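Local atomic coordinates of enterobactin synthetase component F-related protein (Vibrio cholerae serotype O1, PDB entry 4OXI), a protein that binds glycyl-adenosine-5'-phosphate and probably uses ATP to activate glycine for a lipopolysaccharide modification pathway that gives resistance to antimicrobial peptides. Residues 80-85 / 199-204; 422-427 / 437-442; 488-493 / 532-537. All coordinates share one frame; numbering follows the deposited sequence.

Interaction 1: 80-85 / 199-204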
loop_
_atom_site.group_PDB
_atom_site.type_symbol
_atom_site.label_atom_id
_atom_site.label_comp_id
_atom_site.label_asym_id
_atom_site.label_seq_id
_atom_site.Cartn_x
_atom_site.Cartn_y
_atom_site.Cartn_z
ATOM N N GLU A 80 -14.960 -4.240 -21.188
ATOM C CA GLU A 80 -15.926 -4.476 -20.127
ATOM C C GLU A 80 -15.580 -3.670 -18.877
ATOM O O GLU A 80 -16.466 -3.144 -18.220
ATOM C CB GLU A 80 -16.012 -5.969 -19.797
ATOM C CG GLU A 80 -16.641 -6.813 -20.909
ATOM C CD GLU A 80 -16.348 -8.312 -20.750
ATOM O OE1 GLU A 80 -15.397 -8.679 -20.017
ATOM O OE2 GLU A 80 -17.061 -9.123 -21.373
ATOM N N MET A 81 -14.295 -3.582 -18.538
ATOM C CA MET A 81 -13.881 -2.797 -17.369
ATOM C C MET A 81 -14.134 -1.313 -17.624
ATOM O O MET A 81 -14.519 -0.567 -16.717
ATOM C CB MET A 81 -12.397 -3.031 -17.043
ATOM C CG MET A 81 -12.093 -4.410 -16.452
ATOM S SD MET A 81 -12.983 -4.711 -14.899
ATOM C CE MET A 81 -12.364 -3.357 -13.882
ATOM N N THR A 82 -13.927 -0.887 -18.868
ATOM C CA THR A 82 -14.149 0.508 -19.230
ATOM C C THR A 82 -15.624 0.889 -19.123
ATOM O O THR A 82 -15.946 1.966 -18.638
ATOM C CB THR A 82 -13.599 0.809 -20.619
ATOM O OG1 THR A 82 -12.178 0.581 -20.600
ATOM C CG2 THR A 82 -13.883 2.265 -21.009
ATOM N N ASP A 83 -16.518 -0.006 -19.535
ATOM C CA ASP A 83 -17.948 0.258 -19.427
ATOM C C ASP A 83 -18.346 0.448 -17.964
ATOM O O ASP A 83 -19.111 1.349 -17.634
ATOM C CB ASP A 83 -18.783 -0.899 -20.011
ATOM C CG ASP A 83 -18.600 -1.080 -21.524
ATOM O OD1 ASP A 83 -18.128 -0.141 -22.209
ATOM O OD2 ASP A 83 -18.948 -2.177 -22.029
ATOM N N MET A 84 -17.858 -0.428 -17.091
ATOM C CA MET A 84 -18.199 -0.328 -15.680
ATOM C C MET A 84 -17.586 0.933 -15.074
ATOM O O MET A 84 -18.259 1.674 -14.376
ATOM C CB MET A 84 -17.735 -1.569 -14.926
ATOM C CG MET A 84 -18.668 -2.744 -15.093
ATOM S SD MET A 84 -18.021 -4.219 -14.302
ATOM C CE MET A 84 -16.876 -4.825 -15.553
ATOM N N ALA A 85 -16.319 1.185 -15.377
ATOM C CA ALA A 85 -15.602 2.314 -14.803
ATOM C C ALA A 85 -16.213 3.662 -15.213
ATOM O O ALA A 85 -16.526 4.482 -14.354
ATOM C CB ALA A 85 -14.134 2.243 -15.175
ATOM N N GLN A 199 -19.556 1.979 -23.480
ATOM C CA GLN A 199 -18.805 3.225 -23.662
ATOM C C GLN A 199 -17.875 3.122 -24.864
ATOM O O GLN A 199 -17.240 2.095 -25.086
ATOM C CB GLN A 199 -17.977 3.562 -22.409
ATOM C CG GLN A 199 -18.746 3.530 -21.077
ATOM C CD GLN A 199 -19.639 4.757 -20.868
ATOM O OE1 GLN A 199 -19.351 5.839 -21.382
ATOM N NE2 GLN A 199 -20.720 4.590 -20.099
ATOM N N ASP A 200 -17.795 4.196 -25.638
ATOM C CA ASP A 200 -16.979 4.215 -26.842
ATOM C C ASP A 200 -15.553 4.546 -26.446
ATOM O O ASP A 200 -15.267 5.670 -26.030
ATOM C CB ASP A 200 -17.515 5.268 -27.824
ATOM C CG ASP A 200 -16.918 5.141 -29.229
ATOM O OD1 ASP A 200 -15.859 4.490 -29.396
ATOM O OD2 ASP A 200 -17.514 5.710 -30.174
ATOM N N VAL A 201 -14.659 3.567 -26.576
ATOM C CA VAL A 201 -13.265 3.774 -26.206
ATOM C C VAL A 201 -12.501 4.644 -27.211
ATOM O O VAL A 201 -11.406 5.119 -26.904
ATOM C CB VAL A 201 -12.523 2.446 -25.961
ATOM C CG1 VAL A 201 -13.245 1.638 -24.896
ATOM C CG2 VAL A 201 -12.394 1.660 -27.247
ATOM N N GLU A 202 -13.076 4.858 -28.397
ATOM C CA GLU A 202 -12.497 5.783 -29.381
ATOM C C GLU A 202 -12.528 7.211 -28.830
ATOM O O GLU A 202 -11.654 8.028 -29.128
ATOM C CB GLU A 202 -13.257 5.715 -30.717
ATOM C CG GLU A 202 -13.228 4.345 -31.408
ATOM C CD GLU A 202 -11.943 4.098 -32.189
ATOM O OE1 GLU A 202 -11.498 2.929 -32.272
ATOM O OE2 GLU A 202 -11.383 5.074 -32.734
ATOM N N LEU A 203 -13.533 7.479 -27.999
ATOM C CA LEU A 203 -13.790 8.806 -27.444
ATOM C C LEU A 203 -13.018 9.089 -26.159
ATOM O O LEU A 203 -13.037 10.217 -25.665
ATOM C CB LEU A 203 -15.289 8.968 -27.164
ATOM C CG LEU A 203 -16.203 9.524 -28.262
ATOM C CD1 LEU A 203 -15.874 8.934 -29.632
ATOM C CD2 LEU A 203 -17.667 9.274 -27.901
ATOM N N LEU A 204 -12.364 8.062 -25.618
ATOM C CA LEU A 204 -11.674 8.150 -24.329
ATOM C C LEU A 204 -10.804 9.399 -24.138
ATOM O O LEU A 204 -10.895 10.078 -23.108
ATOM C CB LEU A 204 -10.818 6.903 -24.096
ATOM C CG LEU A 204 -11.366 5.810 -23.182
ATOM C CD1 LEU A 204 -10.218 5.030 -22.598
ATOM C CD2 LEU A 204 -12.192 6.411 -22.080
#
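Asp83 and Thr82, on helix 78-95, meet Gln199 and Val201 in a largely buried helix-to-loop contact in the N-terminal part of the fold, where the chain leaves strand 190-193 and passes along the helix on its way to strand 216-222. Its polar centre is a single hydrogen bond from the backbone N of Gln199 to Asp83 OD1, at 2.9 Å. The N-H comes from above the carboxylate plane, 52° out of it, rather than within it. With chi1 at -65°, CG of Asp83 lies beside its own backbone N, which sets the carboxylate off the flank of the helix toward the loop. An aspartate suits this place because its short, probably charged side chain can receive a main-chain N-H that the irregular loop does not use in a strand or helix. Gln79 NE2, one helical turn back, also donates to OD1 and in addition bonds Gln199 O, so the peptide groups of the loop are tied to the helix at more than one point. Gln199 contributes mainly its aliphatic part: CG lies 3.8 Å from Asp83 CA and 4.0 Å from Thr82 O. Beside this, methyl meets methyl, Thr82 CG2 touching Val201 CG1 at 4.0 Å. Thr82 suits a buried helical site since its OG1 bonds back to Tyr78 O while CG2 stays available for apolar packing. Just beyond, Asp200 OD1 accepts from Glu202 N at 3.0 Å, an Asx turn that bends the loop. Helix 51-62 packs on the side of Thr82 and Leu204, both of which touch Ile60, whereas Met81, Met84 and Ala85, on helix 78-95, pack against helix 108-119.

Interaction 2: 422-427 / 437-442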
loop_
_atom_site.group_PDB
_atom_site.type_symbol
_atom_site.label_atom_id
_atom_site.label_comp_id
_atom_site.label_asym_id
_atom_site.label_seq_id
_atom_site.Cartn_x
_atom_site.Cartn_y
_atom_site.Cartn_z
ATOM N N LYS A 422 9.000 14.860 -6.940
ATOM C CA LYS A 422 7.626 14.821 -7.429
ATOM C C LYS A 422 6.745 13.735 -6.801
ATOM O O LYS A 422 5.521 13.839 -6.861
ATOM C CB LYS A 422 7.612 14.698 -8.961
ATOM C CG LYS A 422 7.806 16.030 -9.695
ATOM C CD LYS A 422 8.222 15.821 -11.152
ATOM C CE LYS A 422 9.653 15.304 -11.235
ATOM N NZ LYS A 422 9.944 14.577 -12.511
ATOM N N GLN A 423 7.344 12.719 -6.181
ATOM C CA GLN A 423 6.550 11.665 -5.529
ATOM C C GLN A 423 6.212 11.966 -4.071
ATOM O O GLN A 423 5.415 11.265 -3.460
ATOM C CB GLN A 423 7.264 10.309 -5.612
ATOM C CG GLN A 423 7.251 9.707 -7.002
ATOM C CD GLN A 423 8.108 8.488 -7.091
ATOM O OE1 GLN A 423 8.831 8.307 -8.061
ATOM N NE2 GLN A 423 8.034 7.629 -6.078
ATOM N N LEU A 424 6.822 13.003 -3.511
ATOM C CA LEU A 424 6.596 13.328 -2.109
ATOM C C LEU A 424 5.244 14.008 -1.929
ATOM O O LEU A 424 4.911 14.919 -2.687
ATOM C CB LEU A 424 7.707 14.239 -1.588
ATOM C CG LEU A 424 7.601 14.533 -0.089
ATOM C CD1 LEU A 424 7.731 13.248 0.679
ATOM C CD2 LEU A 424 8.647 15.550 0.373
ATOM N N VAL A 425 4.458 13.558 -0.945
ATOM C CA VAL A 425 3.180 14.214 -0.617
ATOM C C VAL A 425 3.419 15.553 0.109
ATOM O O VAL A 425 4.522 15.805 0.596
ATOM C CB VAL A 425 2.290 13.316 0.283
ATOM C CG1 VAL A 425 1.974 11.975 -0.408
ATOM C CG2 VAL A 425 2.968 13.066 1.607
ATOM N N LYS A 426 2.388 16.389 0.206
ATOM C CA LYS A 426 2.513 17.716 0.815
ATOM C C LYS A 426 2.784 17.652 2.306
ATOM O O LYS A 426 3.343 18.583 2.881
ATOM C CB LYS A 426 1.226 18.524 0.624
ATOM C CG LYS A 426 0.818 18.777 -0.820
ATOM C CD LYS A 426 1.812 19.677 -1.521
ATOM C CE LYS A 426 1.418 19.912 -2.980
ATOM N NZ LYS A 426 2.528 20.573 -3.737
ATOM N N GLY A 427 2.361 16.563 2.929
ATOM C CA GLY A 427 2.390 16.430 4.377
ATOM C C GLY A 427 1.260 15.487 4.731
ATOM O O GLY A 427 0.674 14.858 3.846
ATOM N N SER A 437 6.821 17.986 12.070
ATOM C CA SER A 437 7.933 17.190 12.572
ATOM C C SER A 437 8.601 16.312 11.497
ATOM O O SER A 437 9.773 15.963 11.618
ATOM C CB SER A 437 7.481 16.344 13.764
ATOM O OG SER A 437 6.418 15.490 13.396
ATOM N N ALA A 438 7.872 15.965 10.440
ATOM C CA ALA A 438 8.419 15.046 9.441
ATOM C C ALA A 438 8.861 15.750 8.159
ATOM O O ALA A 438 9.754 15.277 7.457
ATOM C CB ALA A 438 7.423 13.936 9.131
ATOM N N PHE A 439 8.232 16.877 7.856
ATOM C CA PHE A 439 8.502 17.600 6.625
ATOM C C PHE A 439 9.160 18.934 6.969
ATOM O O PHE A 439 8.801 19.556 7.968
ATOM C CB PHE A 439 7.197 17.859 5.861
ATOM C CG PHE A 439 6.485 16.610 5.410
ATOM C CD1 PHE A 439 6.509 16.234 4.073
ATOM C CD2 PHE A 439 5.783 15.815 6.318
ATOM C CE1 PHE A 439 5.840 15.098 3.646
ATOM C CE2 PHE A 439 5.131 14.675 5.895
ATOM C CZ PHE A 439 5.159 14.321 4.552
ATOM N N PHE A 440 10.119 19.368 6.152
ATOM C CA PHE A 440 10.765 20.660 6.368
ATOM C C PHE A 440 11.337 21.215 5.071
ATOM O O PHE A 440 11.606 20.470 4.123
ATOM C CB PHE A 440 11.860 20.556 7.426
ATOM C CG PHE A 440 13.046 19.748 6.987
ATOM C CD1 PHE A 440 13.044 18.370 7.118
ATOM C CD2 PHE A 440 14.163 20.364 6.437
ATOM C CE1 PHE A 440 14.132 17.616 6.706
ATOM C CE2 PHE A 440 15.266 19.614 6.027
ATOM C CZ PHE A 440 15.248 18.242 6.159
ATOM N N GLN A 441 11.501 22.532 5.026
ATOM C CA GLN A 441 12.054 23.195 3.849
ATOM C C GLN A 441 13.551 23.301 3.983
ATOM O O GLN A 441 14.074 23.425 5.085
ATOM C CB GLN A 441 11.468 24.594 3.694
ATOM C CG GLN A 441 10.053 24.599 3.176
ATOM C CD GLN A 441 10.005 24.333 1.694
ATOM O OE1 GLN A 441 11.011 24.491 0.995
ATOM N NE2 GLN A 441 8.836 23.932 1.195
ATOM N N HIS A 442 14.247 23.255 2.860
ATOM C CA HIS A 442 15.683 23.428 2.889
ATOM C C HIS A 442 16.161 23.861 1.520
ATOM O O HIS A 442 16.079 23.092 0.559
ATOM C CB HIS A 442 16.361 22.130 3.295
ATOM C CG HIS A 442 17.853 22.218 3.335
ATOM N ND1 HIS A 442 18.542 22.661 4.443
ATOM C CD2 HIS A 442 18.790 21.918 2.402
ATOM C CE1 HIS A 442 19.840 22.626 4.193
ATOM N NE2 HIS A 442 20.017 22.180 2.961
#
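The ring of Phe439 presents one face to Gly427, whose CA stands 3.6 Å from the ring centroid and 17° off the ring normal, a CH-pi contact displaced a little toward the rim. The closest ring atom is Phe439 CZ, 3.5 Å from Gly427 CA. Lys426 O lies over the same face, so the main chain of the loop, not a side chain, forms the lid on this aromatic. Glycine suits the position twice over: its bare CA can come down onto the ring, and its phi of 152° belongs to a backbone shape that a residue with a CB adopts only with difficulty. Two apolar side chains add to the grip. Leu424 runs past the phenylalanine in the opposite direction and brings CD1 to 4.0 Å from Phe439 CE1. Val425 approaches at a slant, its CG2 lying 3.9 Å from Phe439 CZ, while its carbonyl O is 3.4 Å from Phe439 CE1. The chi1 of -63° places CG of Phe439 beside its own backbone N and directs the ring from the start of strand 439-442 into the loop. Tyr448 on strand 445-457 meets the same ring at an incline, and Val425 packs on Ile232 and Val234, so the loop is packed between strand 445-457 and strand 230-235. Chemically, the contact relies on shape and dispersion, perhaps with a modest electrostatic share: CA-H of a glycine, flanked by two peptide groups, is probably polarised enough to favour the electron-rich face of a phenyl ring.

Interaction 3: 488-493 / 532-537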
loop_
_atom_site.group_PDB
_atom_site.type_symbol
_atom_site.label_atom_id
_atom_site.label_comp_id
_atom_site.label_asym_id
_atom_site.label_seq_id
_atom_site.Cartn_x
_atom_site.Cartn_y
_atom_site.Cartn_z
ATOM N N ARG A 488 -1.888 -0.137 27.193
ATOM C CA ARG A 488 -1.888 0.674 28.416
ATOM C C ARG A 488 -3.294 1.078 28.854
ATOM O O ARG A 488 -3.632 0.959 30.034
ATOM C CB ARG A 488 -1.037 1.940 28.257
ATOM C CG ARG A 488 0.417 1.755 28.629
ATOM C CD ARG A 488 1.214 3.064 28.555
ATOM N NE ARG A 488 2.637 2.753 28.591
ATOM C CZ ARG A 488 3.327 2.538 29.709
ATOM N NH1 ARG A 488 2.728 2.641 30.895
ATOM N NH2 ARG A 488 4.620 2.227 29.647
ATOM N N ARG A 489 -4.089 1.577 27.908
ATOM C CA ARG A 489 -5.477 1.964 28.171
ATOM C C ARG A 489 -6.291 0.794 28.708
ATOM O O ARG A 489 -6.989 0.915 29.712
ATOM C CB ARG A 489 -6.156 2.444 26.885
ATOM C CG ARG A 489 -6.052 3.931 26.604
ATOM C CD ARG A 489 -7.272 4.411 25.805
ATOM N NE ARG A 489 -7.561 3.559 24.650
ATOM C CZ ARG A 489 -7.050 3.741 23.432
ATOM N NH1 ARG A 489 -7.374 2.918 22.443
ATOM N NH2 ARG A 489 -6.221 4.748 23.192
ATOM N N VAL A 490 -6.199 -0.335 28.010
ATOM C CA VAL A 490 -7.023 -1.499 28.287
ATOM C C VAL A 490 -6.609 -2.200 29.591
ATOM O O VAL A 490 -7.455 -2.671 30.345
ATOM C CB VAL A 490 -6.984 -2.477 27.093
ATOM C CG1 VAL A 490 -7.636 -3.785 27.446
ATOM C CG2 VAL A 490 -7.655 -1.855 25.865
ATOM N N THR A 491 -5.312 -2.258 29.870
ATOM C CA THR A 491 -4.856 -2.924 31.080
ATOM C C THR A 491 -4.714 -2.010 32.289
ATOM O O THR A 491 -4.707 -2.492 33.420
ATOM C CB THR A 491 -3.520 -3.645 30.861
ATOM O OG1 THR A 491 -2.478 -2.681 30.667
ATOM C CG2 THR A 491 -3.620 -4.571 29.650
ATOM N N GLN A 492 -4.586 -0.705 32.054
ATOM C CA GLN A 492 -4.325 0.262 33.126
ATOM C C GLN A 492 -3.006 -0.030 33.839
ATOM O O GLN A 492 -2.763 0.471 34.939
ATOM C CB GLN A 492 -5.485 0.320 34.143
ATOM C CG GLN A 492 -6.775 0.954 33.607
ATOM C CD GLN A 492 -6.555 2.366 33.097
ATOM O OE1 GLN A 492 -6.123 3.250 33.844
ATOM N NE2 GLN A 492 -6.839 2.584 31.814
ATOM N N ALA A 493 -2.155 -0.833 33.201
ATOM C CA ALA A 493 -0.833 -1.152 33.737
ATOM C C ALA A 493 0.085 0.071 33.816
ATOM O O ALA A 493 -0.020 0.996 33.013
ATOM C CB ALA A 493 -0.172 -2.250 32.902
ATOM N N LYS A 532 -9.137 -6.038 20.410
ATOM C CA LYS A 532 -9.646 -6.395 19.083
ATOM C C LYS A 532 -10.581 -5.326 18.519
ATOM O O LYS A 532 -10.810 -5.275 17.314
ATOM C CB LYS A 532 -10.348 -7.758 19.119
ATOM C CG LYS A 532 -9.389 -8.928 19.289
ATOM C CD LYS A 532 -10.126 -10.245 19.565
ATOM C CE LYS A 532 -9.140 -11.413 19.674
ATOM N NZ LYS A 532 -9.790 -12.709 20.039
ATOM N N GLN A 533 -11.116 -4.476 19.393
ATOM C CA GLN A 533 -11.956 -3.366 18.958
ATOM C C GLN A 533 -11.146 -2.110 18.628
ATOM O O GLN A 533 -11.698 -1.132 18.141
ATOM C CB GLN A 533 -13.010 -3.033 20.028
ATOM C CG GLN A 533 -13.811 -4.238 20.520
ATOM C CD GLN A 533 -14.309 -5.118 19.382
ATOM O OE1 GLN A 533 -14.772 -4.618 18.347
ATOM N NE2 GLN A 533 -14.216 -6.441 19.566
ATOM N N GLN A 534 -9.843 -2.126 18.892
ATOM C CA GLN A 534 -9.051 -0.901 18.749
ATOM C C GLN A 534 -7.807 -1.070 17.890
ATOM O O GLN A 534 -7.132 -0.093 17.573
ATOM C CB GLN A 534 -8.687 -0.342 20.133
ATOM C CG GLN A 534 -9.919 0.104 20.919
ATOM C CD GLN A 534 -9.646 0.296 22.400
ATOM O OE1 GLN A 534 -8.759 1.059 22.780
ATOM N NE2 GLN A 534 -10.413 -0.401 23.249
ATOM N N LEU A 535 -7.507 -2.315 17.534
ATOM C CA LEU A 535 -6.364 -2.636 16.696
ATOM C C LEU A 535 -6.797 -3.642 15.638
ATOM O O LEU A 535 -7.665 -4.486 15.882
ATOM C CB LEU A 535 -5.232 -3.272 17.520
ATOM C CG LEU A 535 -4.440 -2.437 18.527
ATOM C CD1 LEU A 535 -3.467 -3.322 19.279
ATOM C CD2 LEU A 535 -3.704 -1.316 17.818
ATOM N N ASN A 536 -6.176 -3.562 14.471
ATOM C CA ASN A 536 -6.261 -4.638 13.497
ATOM C C ASN A 536 -5.712 -5.926 14.121
ATOM O O ASN A 536 -4.686 -5.886 14.797
ATOM C CB ASN A 536 -5.443 -4.248 12.267
ATOM C CG ASN A 536 -5.589 -5.233 11.124
ATOM O OD1 ASN A 536 -4.986 -6.317 11.131
ATOM N ND2 ASN A 536 -6.388 -4.858 10.127
ATOM N N PRO A 537 -6.391 -7.069 13.891
ATOM C CA PRO A 537 -6.025 -8.390 14.442
ATOM C C PRO A 537 -4.538 -8.723 14.304
ATOM O O PRO A 537 -3.962 -9.388 15.167
ATOM C CB PRO A 537 -6.840 -9.362 13.584
ATOM C CG PRO A 537 -8.058 -8.579 13.201
ATOM C CD PRO A 537 -7.618 -7.135 13.071
#
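Val490 and Gln534 mark the nearest backbone approach, with CA atoms 9.8 Å apart, as the last turn of helix 480-491 runs by the loop that follows helix 524-531. A gap this wide has to be bridged by long side chains. Gln534 reaches over with its chain extended beyond CG, and Arg489 meets it after a bend at chi3 of -49°. The N-H of Arg489 NH1 is modelled almost straight at Gln534 OE1, but the separation of 2.3 Å is shorter than a normal hydrogen bond, so the detail of the pair is doubtful. The guanidinium and amide planes are 19° apart, nearly coplanar, with OE1 at the guanidinium edge. The amide's other end, Gln534 NE2, lies 4.1 Å from Val490 CG2, a loose contact. A glutamine would suit this surface site, since its amide can offer an oxygen to an arginine while its aliphatic part packs by Val486. Next to it, Leu535 packs more deeply on Ile483 and Val486, and Val490 on Trp527. Just past the helix end Gln492 takes a positive phi of 61°, its NE2 bonded to Arg489 O at 2.7 Å, while Thr491 OG1 accepts from Ala493 N at 3.2 Å. This ST turn leads the chain toward strand 496-500 in the small C-terminal alpha/beta domain typical of adenylate-forming enzymes.

In the fold
The three contacts follow one another in series along the chain and do not touch. Interactions 1 and 3 are the farthest apart, their centres about 47 Å from each other on opposite sides of the chain's centre, one in the large N-terminal part and the other in the small C-terminal domain. Interaction 2 belongs to the region between them in sequence, its centre about 37 Å from that of interaction 1 and about 32 Å from that of interaction 3. Its Val425 side chain is about 11 Å from the bound glycyl-adenosine-5'-phosphate, too far for direct contact. The ligand pocket draws its residues from between 266 and 477, a range that includes neither interaction 1 nor interaction 3.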